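PDB 3VW5: cellobiose 2-epimerase from Ruminococcus albus, which catalyses the reversible epimerization of unmodified cellobiose to 4-O-beta-D-glucopyranosyl-D-mannose. Local coordinates for residues 104-109 with 165-170; 112-117 with 182-187; 176-181 with 225-230; 221-226 with 237-242. The protein carries 2 engineered substitutions. All blocks are in the same frame, centred on the assembly; numbering follows the deposited sequence.

Interaction 1. Residues 104-109 with 165-170; sequences DTMKHT and NEALSE
H108 and N165 make the nearest backbone approach between strand 102-108 and loop 165-170, yet their CA atoms stay 8.7 Å apart, and the contact is carried mainly by side chains. The setting, strands and loops that join the helices of an (alpha/alpha)6 barrel, illustrates how one polar contact can tie an irregular loop to a strand end. H108 NE2 donates to N165 OD1 at 3.0 Å, with an N-H...O angle of 149°. The oxygen lies close to the imidazole plane, whereas the nitrogen stands above the plane of the amide carbonyl. N165 ND2 is held by E154 OE2 and D176 O, so both ends of the amide are engaged. L168 comes in obliquely, its CD1 3.7 Å from H108 CE1. An alanine at H108 would probably leave N165 OD1 without this donor and L168 CD1 without its ring neighbour, opening a gap between strand and loop. Further back along the strand, D104 OD1 accepts from M106 N at 3.0 Å in an Asx turn. From M106 the side chain reaches forward, SD lying in the plane of the H108 ring at its edge and CE ending 4.3 Å from A167 CB.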
loop_
_atom_site.group_PDB
_atom_site.type_symbol
_atom_site.label_atom_id
_atom_site.label_comp_id
_atom_site.label_asym_id
_atom_site.label_seq_id
_atom_site.Cartn_x
_atom_site.Cartn_y
_atom_site.Cartn_z
ATOM N N ASP A 104 -12.726 14.796 -8.713
ATOM C CA ASP A 104 -11.630 14.672 -9.669
ATOM C C ASP A 104 -11.771 13.335 -10.386
ATOM O O ASP A 104 -11.652 12.273 -9.761
ATOM C CB ASP A 104 -10.278 14.736 -8.961
ATOM C CG ASP A 104 -9.097 14.773 -9.936
ATOM O OD1 ASP A 104 -9.248 14.364 -11.112
ATOM O OD2 ASP A 104 -7.999 15.210 -9.517
ATOM N N THR A 105 -11.999 13.386 -11.696
ATOM C CA THR A 105 -12.340 12.192 -12.463
ATOM C C THR A 105 -11.171 11.580 -13.218
ATOM O O THR A 105 -11.366 10.685 -14.034
ATOM C CB THR A 105 -13.460 12.480 -13.459
ATOM O OG1 THR A 105 -13.118 13.640 -14.225
ATOM C CG2 THR A 105 -14.775 12.726 -12.718
ATOM N N MET A 106 -9.969 12.082 -12.945
ATOM C CA MET A 106 -8.716 11.556 -13.481
ATOM C C MET A 106 -8.579 10.051 -13.195
ATOM O O MET A 106 -8.879 9.581 -12.087
ATOM C CB MET A 106 -7.555 12.345 -12.847
ATOM C CG MET A 106 -6.146 11.799 -13.079
ATOM S SD MET A 106 -5.526 10.802 -11.707
ATOM C CE MET A 106 -4.488 11.974 -10.820
ATOM N N LYS A 107 -8.134 9.291 -14.190
ATOM C CA LYS A 107 -7.947 7.848 -14.025
ATOM C C LYS A 107 -6.484 7.542 -13.783
ATOM O O LYS A 107 -5.615 8.011 -14.513
ATOM C CB LYS A 107 -8.427 7.082 -15.263
ATOM C CG LYS A 107 -9.877 7.330 -15.639
ATOM C CD LYS A 107 -10.830 6.726 -14.614
ATOM C CE LYS A 107 -12.292 7.085 -14.907
ATOM N NZ LYS A 107 -12.848 6.336 -16.074
ATOM N N HIS A 108 -6.212 6.748 -12.756
ATOM C CA HIS A 108 -4.843 6.384 -12.431
ATOM C C HIS A 108 -4.677 4.883 -12.204
ATOM O O HIS A 108 -5.291 4.289 -11.313
ATOM C CB HIS A 108 -4.348 7.169 -11.213
ATOM C CG HIS A 108 -2.886 7.481 -11.261
ATOM N ND1 HIS A 108 -1.912 6.495 -11.283
ATOM C CD2 HIS A 108 -2.225 8.665 -11.308
ATOM C CE1 HIS A 108 -0.721 7.061 -11.335
ATOM N NE2 HIS A 108 -0.880 8.377 -11.348
ATOM N N THR A 109 -3.838 4.275 -13.031
ATOM C CA THR A 109 -3.526 2.864 -12.911
ATOM C C THR A 109 -3.328 2.430 -11.454
ATOM O O THR A 109 -3.835 1.399 -11.010
ATOM C CB THR A 109 -2.270 2.551 -13.708
ATOM O OG1 THR A 109 -2.527 2.849 -15.076
ATOM C CG2 THR A 109 -1.889 1.096 -13.594
ATOM N N ASN A 165 1.780 12.650 -15.052
ATOM C CA ASN A 165 1.742 11.807 -13.871
ATOM C C ASN A 165 2.152 12.565 -12.587
ATOM O O ASN A 165 3.112 12.190 -11.901
ATOM C CB ASN A 165 2.629 10.582 -14.110
ATOM C CG ASN A 165 2.337 9.434 -13.154
ATOM O OD1 ASN A 165 1.748 9.622 -12.083
ATOM N ND2 ASN A 165 2.762 8.228 -13.539
ATOM N N GLU A 166 1.443 13.653 -12.293
ATOM C CA GLU A 166 1.479 14.286 -10.978
ATOM C C GLU A 166 0.828 13.299 -10.030
ATOM O O GLU A 166 0.100 12.413 -10.479
ATOM C CB GLU A 166 0.635 15.566 -10.998
ATOM C CG GLU A 166 1.419 16.867 -11.143
ATOM C CD GLU A 166 0.593 17.999 -11.764
ATOM O OE1 GLU A 166 -0.578 18.213 -11.336
ATOM O OE2 GLU A 166 1.121 18.675 -12.689
ATOM N N ALA A 167 1.073 13.432 -8.734
ATOM C CA ALA A 167 0.398 12.566 -7.751
ATOM C C ALA A 167 1.225 11.349 -7.362
ATOM O O ALA A 167 1.154 10.879 -6.221
ATOM C CB ALA A 167 -0.989 12.118 -8.241
ATOM N N LEU A 168 1.986 10.820 -8.316
ATOM C CA LEU A 168 3.026 9.845 -8.001
ATOM C C LEU A 168 4.430 10.472 -8.091
ATOM O O LEU A 168 5.401 9.899 -7.585
ATOM C CB LEU A 168 2.921 8.600 -8.898
ATOM C CG LEU A 168 1.780 7.607 -8.618
ATOM C CD1 LEU A 168 2.154 6.197 -9.125
ATOM C CD2 LEU A 168 1.374 7.575 -7.139
ATOM N N SER A 169 4.525 11.647 -8.715
ATOM C CA SER A 169 5.802 12.343 -8.820
ATOM C C SER A 169 6.269 12.834 -7.450
ATOM O O SER A 169 5.451 13.047 -6.549
ATOM C CB SER A 169 5.726 13.505 -9.816
ATOM O OG SER A 169 5.802 14.767 -9.151
ATOM N N GLU A 170 7.583 13.021 -7.308
ATOM C CA GLU A 170 8.185 13.339 -6.012
ATOM C C GLU A 170 8.753 14.744 -5.966
ATOM O O GLU A 170 8.378 15.538 -5.088
ATOM C CB GLU A 170 9.278 12.334 -5.658
ATOM C CG GLU A 170 8.954 11.484 -4.440
ATOM C CD GLU A 170 9.901 11.746 -3.281
ATOM O OE1 GLU A 170 11.069 12.164 -3.536
ATOM O OE2 GLU A 170 9.471 11.560 -2.111
#

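Interaction 2. Residues 112-117 with 182-187; sequences IAFAIY and ILHLIE
F114 and Y117 on helix 109-126 face H184 and E187 on helix 179-196, and the two helical segments run nearly parallel, their axes 8.5 Å apart at 19°. The aromatic contacts come first. The F114 and H184 rings meet obliquely, planes 32° apart, with F114 CE2 3.4 Å from H184 ND1 over the imidazole face. E187 packs on Y117: its CG makes a CH-pi contact 3.7 Å from the ring centroid, and its carboxylate lies stacked, almost parallel to the phenol plane. The polar contacts converge on the same glutamate. Within helix 179-196, H184 ND1 donates to E187 OE2 at 2.7 Å, nearly straight and in the imidazole plane, though from above the carboxylate plane; OE2 also sits over a face of F114. E187 OE1 turns to R377 in a salt bridge and to Y373 OH, so both oxygens are gripped, which would fix the rotation of the carboxylate. A purely aliphatic contact adds to these, A113 CB resting 3.6 Å from L185 CD2. Such parallel neighbours are consistent with the inner helix ring of an (alpha/alpha)6 barrel; I116 packs on helix 129-145, I186 on helix 199-216 and L183 on helix 241-258.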
loop_
_atom_site.group_PDB
_atom_site.type_symbol
_atom_site.label_atom_id
_atom_site.label_comp_id
_atom_site.label_asym_id
_atom_site.label_seq_id
_atom_site.Cartn_x
_atom_site.Cartn_y
_atom_site.Cartn_z
ATOM N N ILE A 112 -6.722 2.507 -9.570
ATOM C CA ILE A 112 -7.527 1.358 -10.014
ATOM C C ILE A 112 -7.014 0.007 -9.499
ATOM O O ILE A 112 -7.809 -0.881 -9.172
ATOM C CB ILE A 112 -7.646 1.273 -11.542
ATOM C CG1 ILE A 112 -8.179 2.591 -12.115
ATOM C CG2 ILE A 112 -8.532 0.092 -11.919
ATOM C CD1 ILE A 112 -7.757 2.868 -13.556
ATOM N N ALA A 113 -5.695 -0.162 -9.446
ATOM C CA ALA A 113 -5.125 -1.390 -8.924
ATOM C C ALA A 113 -5.597 -1.590 -7.484
ATOM O O ALA A 113 -5.907 -2.700 -7.071
ATOM C CB ALA A 113 -3.598 -1.353 -8.989
ATOM N N PHE A 114 -5.648 -0.505 -6.722
ATOM C CA PHE A 114 -5.980 -0.609 -5.314
ATOM C C PHE A 114 -7.427 -1.029 -5.114
ATOM O O PHE A 114 -7.716 -1.906 -4.298
ATOM C CB PHE A 114 -5.703 0.698 -4.583
ATOM C CG PHE A 114 -4.550 0.616 -3.669
ATOM C CD1 PHE A 114 -4.651 -0.113 -2.492
ATOM C CD2 PHE A 114 -3.339 1.242 -3.990
ATOM C CE1 PHE A 114 -3.560 -0.218 -1.635
ATOM C CE2 PHE A 114 -2.238 1.157 -3.140
ATOM C CZ PHE A 114 -2.348 0.420 -1.960
ATOM N N ALA A 115 -8.329 -0.386 -5.853
ATOM C CA ALA A 115 -9.722 -0.829 -5.918
ATOM C C ALA A 115 -9.802 -2.355 -6.121
ATOM O O ALA A 115 -10.514 -3.049 -5.393
ATOM C CB ALA A 115 -10.468 -0.083 -7.016
ATOM N N ILE A 116 -9.058 -2.875 -7.093
ATOM C CA ILE A 116 -9.006 -4.322 -7.304
ATOM C C ILE A 116 -8.546 -5.089 -6.063
ATOM O O ILE A 116 -9.129 -6.105 -5.703
ATOM C CB ILE A 116 -8.096 -4.670 -8.490
ATOM C CG1 ILE A 116 -8.727 -4.184 -9.785
ATOM C CG2 ILE A 116 -7.808 -6.167 -8.554
ATOM C CD1 ILE A 116 -7.712 -3.998 -10.886
ATOM N N TYR A 117 -7.488 -4.598 -5.422
ATOM C CA TYR A 117 -6.921 -5.211 -4.226
ATOM C C TYR A 117 -7.963 -5.320 -3.103
ATOM O O TYR A 117 -8.131 -6.380 -2.495
ATOM C CB TYR A 117 -5.726 -4.378 -3.788
ATOM C CG TYR A 117 -4.903 -4.936 -2.655
ATOM C CD1 TYR A 117 -4.602 -6.280 -2.579
ATOM C CD2 TYR A 117 -4.393 -4.093 -1.672
ATOM C CE1 TYR A 117 -3.825 -6.783 -1.545
ATOM C CE2 TYR A 117 -3.616 -4.581 -0.634
ATOM C CZ TYR A 117 -3.327 -5.922 -0.576
ATOM O OH TYR A 117 -2.556 -6.401 0.458
ATOM N N ILE A 182 3.774 -0.406 -10.788
ATOM C CA ILE A 182 3.991 -1.817 -11.097
ATOM C C ILE A 182 3.778 -2.638 -9.825
ATOM O O ILE A 182 3.026 -3.615 -9.808
ATOM C CB ILE A 182 5.382 -2.070 -11.742
ATOM C CG1 ILE A 182 5.505 -1.326 -13.071
ATOM C CG2 ILE A 182 5.624 -3.551 -11.973
ATOM C CD1 ILE A 182 6.881 -1.436 -13.703
ATOM N N LEU A 183 4.420 -2.192 -8.754
ATOM C CA LEU A 183 4.341 -2.829 -7.451
ATOM C C LEU A 183 2.894 -2.991 -6.955
ATOM O O LEU A 183 2.511 -4.046 -6.425
ATOM C CB LEU A 183 5.153 -2.006 -6.450
ATOM C CG LEU A 183 5.566 -2.652 -5.125
ATOM C CD1 LEU A 183 4.527 -2.434 -4.050
ATOM C CD2 LEU A 183 5.839 -4.126 -5.324
ATOM N N HIS A 184 2.088 -1.951 -7.120
ATOM C CA HIS A 184 0.703 -2.045 -6.682
ATOM C C HIS A 184 -0.225 -2.822 -7.634
ATOM O O HIS A 184 -1.261 -3.336 -7.212
ATOM C CB HIS A 184 0.164 -0.682 -6.232
ATOM C CG HIS A 184 0.784 -0.222 -4.949
ATOM N ND1 HIS A 184 0.498 -0.816 -3.736
ATOM C CD2 HIS A 184 1.729 0.713 -4.695
ATOM C CE1 HIS A 184 1.216 -0.247 -2.789
ATOM N NE2 HIS A 184 1.968 0.690 -3.343
ATOM N N LEU A 185 0.166 -2.949 -8.899
ATOM C CA LEU A 185 -0.459 -3.954 -9.767
ATOM C C LEU A 185 -0.100 -5.364 -9.282
ATOM O O LEU A 185 -0.973 -6.224 -9.151
ATOM C CB LEU A 185 -0.084 -3.757 -11.237
ATOM C CG LEU A 185 -0.709 -2.548 -11.943
ATOM C CD1 LEU A 185 -0.075 -2.351 -13.309
ATOM C CD2 LEU A 185 -2.232 -2.654 -12.074
ATOM N N ILE A 186 1.174 -5.607 -8.993
ATOM C CA ILE A 186 1.538 -6.898 -8.421
ATOM C C ILE A 186 0.659 -7.202 -7.202
ATOM O O ILE A 186 0.057 -8.258 -7.104
ATOM C CB ILE A 186 3.041 -6.953 -8.069
ATOM C CG1 ILE A 186 3.883 -7.080 -9.344
ATOM C CG2 ILE A 186 3.336 -8.081 -7.109
ATOM C CD1 ILE A 186 5.310 -6.583 -9.204
ATOM N N GLU A 187 0.566 -6.243 -6.294
ATOM C CA GLU A 187 -0.144 -6.406 -5.040
ATOM C C GLU A 187 -1.615 -6.779 -5.263
ATOM O O GLU A 187 -2.120 -7.725 -4.655
ATOM C CB GLU A 187 -0.038 -5.099 -4.265
ATOM C CG GLU A 187 -0.613 -5.085 -2.873
ATOM C CD GLU A 187 -0.616 -3.670 -2.320
ATOM O OE1 GLU A 187 -0.027 -3.421 -1.234
ATOM O OE2 GLU A 187 -1.200 -2.788 -2.997
#

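Interaction 3. Residues 176-181 with 225-230; sequences DKTMNA and KVFFDT
K225 O is met by M179 CB at 3.3 Å where two short antiparallel strands, 177-178 and 223-228, pair beside the start of helix 179-196. The pairing carries a classic beta bulge, D176 and K177 both facing F228, and offers an example of a strand that passes directly into a barrel helix. M179 CG lies between its backbone N and carbonyl carbon (chi1 72°), which also keeps it near K225 O. The next residue, V226, supplies a carbonyl oxygen that accepts from M179 N at 2.9 Å and takes a CA-H...O contact from T178. F227 forms a non-hydrogen-bonded pair with T178, whose CG2 comes to the edge of the phenyl ring, 4.0 Å from CD1. On the helix side T178 is the N-cap residue, its OG1 accepting from A181 N at 3.0 Å. F228 is hydrogen-bonded to K177 in both directions: K177 N to F228 O at 3.1 Å and F228 N to K177 O at 2.8 Å. Its ring presents an edge to the opposite backbone, M179 N lying in its plane, and meets F232 edge-to-face. D229 turns its OD1 to N233 N and A231 N, beyond the strand pair. T230 closes the contact: its O receives a weak bond from K177 NZ, and its CG2 lies 3.5 Å from D176 CG.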
loop_
_atom_site.group_PDB
_atom_site.type_symbol
_atom_site.label_atom_id
_atom_site.label_comp_id
_atom_site.label_asym_id
_atom_site.label_seq_id
_atom_site.Cartn_x
_atom_site.Cartn_y
_atom_site.Cartn_z
ATOM N N ASP A 176 6.656 9.351 -16.700
ATOM C CA ASP A 176 5.525 8.656 -17.292
ATOM C C ASP A 176 5.264 7.338 -16.583
ATOM O O ASP A 176 4.122 7.002 -16.283
ATOM C CB ASP A 176 5.781 8.403 -18.777
ATOM C CG ASP A 176 5.835 9.693 -19.586
ATOM O OD1 ASP A 176 6.944 10.300 -19.684
ATOM O OD2 ASP A 176 4.767 10.100 -20.123
ATOM N N LYS A 177 6.322 6.579 -16.332
ATOM C CA LYS A 177 6.172 5.283 -15.695
ATOM C C LYS A 177 6.851 5.257 -14.324
ATOM O O LYS A 177 7.866 5.911 -14.130
ATOM C CB LYS A 177 6.721 4.199 -16.620
ATOM C CG LYS A 177 5.950 4.089 -17.931
ATOM C CD LYS A 177 6.617 3.120 -18.903
ATOM C CE LYS A 177 5.743 2.896 -20.148
ATOM N NZ LYS A 177 6.515 2.909 -21.430
ATOM N N THR A 178 6.290 4.512 -13.375
ATOM C CA THR A 178 6.832 4.467 -12.011
ATOM C C THR A 178 6.901 3.040 -11.481
ATOM O O THR A 178 6.090 2.202 -11.872
ATOM C CB THR A 178 5.961 5.278 -11.032
ATOM O OG1 THR A 178 4.821 4.499 -10.644
ATOM C CG2 THR A 178 5.503 6.572 -11.666
ATOM N N MET A 179 7.853 2.755 -10.592
ATOM C CA MET A 179 7.902 1.424 -9.986
ATOM C C MET A 179 6.689 1.252 -9.083
ATOM O O MET A 179 6.163 0.152 -8.946
ATOM C CB MET A 179 9.202 1.162 -9.211
ATOM C CG MET A 179 9.345 1.923 -7.889
ATOM S SD MET A 179 8.892 0.935 -6.440
ATOM C CE MET A 179 9.345 -0.665 -7.069
ATOM N N ASN A 180 6.248 2.361 -8.498
ATOM C CA ASN A 180 5.113 2.392 -7.603
ATOM C C ASN A 180 3.902 1.701 -8.194
ATOM O O ASN A 180 3.281 0.858 -7.555
ATOM C CB ASN A 180 4.750 3.838 -7.323
ATOM C CG ASN A 180 4.408 4.081 -5.880
ATOM O OD1 ASN A 180 3.377 3.630 -5.388
ATOM N ND2 ASN A 180 5.273 4.816 -5.189
ATOM N N ALA A 181 3.559 2.071 -9.421
ATOM C CA ALA A 181 2.403 1.486 -10.085
ATOM C C ALA A 181 2.590 -0.009 -10.339
ATOM O O ALA A 181 1.665 -0.795 -10.141
ATOM C CB ALA A 181 2.115 2.214 -11.385
ATOM N N LYS A 225 14.874 1.020 -9.004
ATOM C CA LYS A 225 14.698 2.332 -9.609
ATOM C C LYS A 225 13.262 2.801 -9.349
ATOM O O LYS A 225 12.360 1.980 -9.145
ATOM C CB LYS A 225 15.002 2.277 -11.099
ATOM C CG LYS A 225 16.431 1.901 -11.423
ATOM C CD LYS A 225 16.580 1.605 -12.910
ATOM C CE LYS A 225 17.743 0.659 -13.188
ATOM N NZ LYS A 225 17.481 -0.750 -12.750
ATOM N N VAL A 226 13.035 4.111 -9.372
ATOM C CA VAL A 226 11.733 4.647 -8.968
ATOM C C VAL A 226 10.926 5.244 -10.125
ATOM O O VAL A 226 9.757 4.921 -10.291
ATOM C CB VAL A 226 11.868 5.686 -7.822
ATOM C CG1 VAL A 226 10.509 6.232 -7.420
ATOM C CG2 VAL A 226 12.588 5.073 -6.624
ATOM N N PHE A 227 11.550 6.119 -10.908
ATOM C CA PHE A 227 10.868 6.864 -11.974
ATOM C C PHE A 227 11.478 6.610 -13.359
ATOM O O PHE A 227 12.701 6.493 -13.507
ATOM C CB PHE A 227 10.865 8.370 -11.680
ATOM C CG PHE A 227 10.140 8.743 -10.422
ATOM C CD1 PHE A 227 8.763 8.556 -10.315
ATOM C CD2 PHE A 227 10.820 9.286 -9.341
ATOM C CE1 PHE A 227 8.079 8.902 -9.157
ATOM C CE2 PHE A 227 10.143 9.636 -8.178
ATOM C CZ PHE A 227 8.767 9.444 -8.085
ATOM N N PHE A 228 10.612 6.528 -14.367
ATOM C CA PHE A 228 11.048 6.250 -15.732
ATOM C C PHE A 228 10.307 7.101 -16.751
ATOM O O PHE A 228 9.217 7.602 -16.487
ATOM C CB PHE A 228 10.852 4.775 -16.119
ATOM C CG PHE A 228 11.244 3.800 -15.058
ATOM C CD1 PHE A 228 12.463 3.147 -15.117
ATOM C CD2 PHE A 228 10.369 3.511 -14.005
ATOM C CE1 PHE A 228 12.817 2.233 -14.134
ATOM C CE2 PHE A 228 10.713 2.620 -13.029
ATOM C CZ PHE A 228 11.935 1.969 -13.090
ATOM N N ASP A 229 10.909 7.236 -17.929
ATOM C CA ASP A 229 10.214 7.779 -19.092
ATOM C C ASP A 229 9.548 6.676 -19.934
ATOM O O ASP A 229 9.554 5.490 -19.571
ATOM C CB ASP A 229 11.161 8.612 -19.962
ATOM C CG ASP A 229 12.435 7.861 -20.343
ATOM O OD1 ASP A 229 12.428 6.603 -20.394
ATOM O OD2 ASP A 229 13.455 8.544 -20.594
ATOM N N THR A 230 8.989 7.084 -21.070
ATOM C CA THR A 230 8.200 6.184 -21.894
ATOM C C THR A 230 9.066 5.094 -22.511
ATOM O O THR A 230 8.554 4.148 -23.090
ATOM C CB THR A 230 7.420 6.956 -22.960
ATOM O OG1 THR A 230 8.222 8.046 -23.415
ATOM C CG2 THR A 230 6.144 7.538 -22.364
#

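Interaction 4. Residues 221-226 with 237-242; sequences TNALKV and DIHSYG
A223 CB lies under one face of the H239 imidazole, a CH-pi contact 3.6 Å from the ring centroid and 28° off the normal. The pair joins strand 223-228 to strand 238-240, a case of two strands of different sheets that are linked by a methyl group, a ring and water instead of direct backbone bonds. From H239 CB, CG leaves anti to the backbone N (chi1 -167°). The ring beyond it lies between A223 and Y241. On one branch ND1 passes over A223 CB and CE1 comes nearest, 3.3 Å from that methyl. On the other, CD2 lies 3.3 Å from water 1. At the tip NE2 sits over the same A223 methyl and is hydrogen-bonded to D244 OD1, which L224 N also reaches weakly. Y241 CD1 covers the opposite face, over the ring centre. An alanine at H239 would probably open a gap between A223 and Y241 and leave D244 OD1 without the imidazole as partner. Two waters continue the link: water 1 lies 2.9 Å from L224 O and 2.6 Å from S240 N, while water 2 accepts from V226 N at 2.8 Å and donates to I238 O at 2.8 Å. Beside them V226 CG2 packs on I238 CG2. S240 is the N-cap residue of helix 241-258, its OG bonded to H243 ND1. Around this joint L224 leans on helix 199-216, H239 pairs by backbone with R292 of strand 287-293, and Y241 packs against that strand and helix 261-281.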
loop_
_atom_site.group_PDB
_atom_site.type_symbol
_atom_site.label_atom_id
_atom_site.label_comp_id
_atom_site.label_asym_id
_atom_site.label_seq_id
_atom_site.Cartn_x
_atom_site.Cartn_y
_atom_site.Cartn_z
ATOM N N THR A 221 23.690 -2.961 -7.261
ATOM C CA THR A 221 23.418 -2.032 -6.179
ATOM C C THR A 221 22.384 -2.607 -5.215
ATOM O O THR A 221 22.342 -2.251 -4.040
ATOM C CB THR A 221 22.902 -0.714 -6.761
ATOM O OG1 THR A 221 24.020 0.116 -7.088
ATOM C CG2 THR A 221 22.043 0.010 -5.768
ATOM N N ASN A 222 21.566 -3.510 -5.746
ATOM C CA ASN A 222 20.420 -4.080 -5.050
ATOM C C ASN A 222 19.326 -3.068 -4.760
ATOM O O ASN A 222 18.487 -3.313 -3.900
ATOM C CB ASN A 222 20.838 -4.780 -3.755
ATOM C CG ASN A 222 22.067 -5.643 -3.930
ATOM O OD1 ASN A 222 23.120 -5.361 -3.353
ATOM N ND2 ASN A 222 21.945 -6.695 -4.732
ATOM N N ALA A 223 19.337 -1.939 -5.463
ATOM C CA ALA A 223 18.272 -0.945 -5.337
ATOM C C ALA A 223 17.168 -1.160 -6.378
ATOM O O ALA A 223 17.375 -1.833 -7.390
ATOM C CB ALA A 223 18.833 0.445 -5.471
ATOM N N LEU A 224 15.998 -0.583 -6.119
ATOM C CA LEU A 224 14.943 -0.494 -7.115
ATOM C C LEU A 224 14.926 0.905 -7.683
ATOM O O LEU A 224 14.960 1.883 -6.926
ATOM C CB LEU A 224 13.585 -0.761 -6.476
ATOM C CG LEU A 224 13.422 -2.130 -5.830
ATOM C CD1 LEU A 224 12.043 -2.244 -5.214
ATOM C CD2 LEU A 224 13.650 -3.213 -6.868
ATOM N N LYS A 225 14.874 1.020 -9.004
ATOM C CA LYS A 225 14.698 2.332 -9.609
ATOM C C LYS A 225 13.262 2.801 -9.349
ATOM O O LYS A 225 12.360 1.980 -9.145
ATOM C CB LYS A 225 15.002 2.277 -11.099
ATOM C CG LYS A 225 16.431 1.901 -11.423
ATOM C CD LYS A 225 16.580 1.605 -12.910
ATOM C CE LYS A 225 17.743 0.659 -13.188
ATOM N NZ LYS A 225 17.481 -0.750 -12.750
ATOM N N VAL A 226 13.035 4.111 -9.372
ATOM C CA VAL A 226 11.733 4.647 -8.968
ATOM C C VAL A 226 10.926 5.244 -10.125
ATOM O O VAL A 226 9.757 4.921 -10.291
ATOM C CB VAL A 226 11.868 5.686 -7.822
ATOM C CG1 VAL A 226 10.509 6.232 -7.420
ATOM C CG2 VAL A 226 12.588 5.073 -6.624
ATOM N N ASP A 237 17.056 10.532 -9.663
ATOM C CA ASP A 237 17.914 9.564 -9.006
ATOM C C ASP A 237 17.446 9.359 -7.572
ATOM O O ASP A 237 18.042 9.878 -6.627
ATOM C CB ASP A 237 19.354 10.062 -9.028
ATOM C CG ASP A 237 20.324 9.104 -8.343
ATOM O OD1 ASP A 237 21.450 9.560 -8.037
ATOM O OD2 ASP A 237 19.960 7.920 -8.114
ATOM N N ILE A 238 16.365 8.607 -7.414
ATOM C CA ILE A 238 15.754 8.447 -6.108
ATOM C C ILE A 238 15.835 7.000 -5.644
ATOM O O ILE A 238 15.551 6.069 -6.395
ATOM C CB ILE A 238 14.305 8.955 -6.104
ATOM C CG1 ILE A 238 14.298 10.467 -6.300
ATOM C CG2 ILE A 238 13.608 8.606 -4.803
ATOM C CD1 ILE A 238 12.967 10.989 -6.709
ATOM N N HIS A 239 16.265 6.814 -4.405
ATOM C CA HIS A 239 16.155 5.513 -3.783
ATOM C C HIS A 239 15.155 5.605 -2.627
ATOM O O HIS A 239 15.429 6.224 -1.589
ATOM C CB HIS A 239 17.518 5.003 -3.323
ATOM C CG HIS A 239 17.515 3.551 -2.966
ATOM N ND1 HIS A 239 18.666 2.828 -2.760
ATOM C CD2 HIS A 239 16.488 2.684 -2.779
ATOM C CE1 HIS A 239 18.355 1.578 -2.462
ATOM N NE2 HIS A 239 17.039 1.467 -2.463
ATOM N N SER A 240 13.978 5.027 -2.827
ATOM C CA SER A 240 12.958 5.027 -1.788
ATOM C C SER A 240 13.068 3.742 -0.975
ATOM O O SER A 240 12.575 2.686 -1.370
ATOM C CB SER A 240 11.561 5.209 -2.387
ATOM O OG SER A 240 10.536 4.915 -1.453
ATOM N N TYR A 241 13.754 3.844 0.155
ATOM C CA TYR A 241 13.945 2.713 1.055
ATOM C C TYR A 241 12.633 1.988 1.419
ATOM O O TYR A 241 12.596 0.751 1.536
ATOM C CB TYR A 241 14.625 3.188 2.333
ATOM C CG TYR A 241 15.913 3.951 2.121
ATOM C CD1 TYR A 241 16.855 3.526 1.187
ATOM C CD2 TYR A 241 16.198 5.096 2.871
ATOM C CE1 TYR A 241 18.041 4.214 0.999
ATOM C CE2 TYR A 241 17.376 5.794 2.690
ATOM C CZ TYR A 241 18.297 5.347 1.758
ATOM O OH TYR A 241 19.475 6.038 1.596
ATOM N N GLY A 242 11.573 2.766 1.624
ATOM C CA GLY A 242 10.274 2.233 1.984
ATOM C C GLY A 242 9.720 1.293 0.933
ATOM O O GLY A 242 9.344 0.158 1.233
HETATM O O HOH W 1 13.723 3.005 -4.498
HETATM O O HOH W 2 15.264 5.707 -9.114
#

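How the interactions relate
All four contacts belong to the N-acylglucosamine 2-epimerase family region and lie at or near the strand-and-loop layer where helices begin. Interactions 1 and 2 alternate along the chain, strand 102-108 running into helix 109-126, with centres about 14 Å apart and T109 touching L185. Interaction 3 adjoins interaction 2 in sequence through helix 179-196, and reaches interaction 1 through N165 and L168. Interaction 4 follows on strand 223-228, shares K225 and V226 with interaction 3, and has its centre about 11 Å away. The same strand is thus bonded to one neighbour and bridged by water to the next. Three strand-and-loop contacts therefore lie at the starts of helices 109-126, 179-196 and 241-258, whereas interaction 2 binds two helices directly.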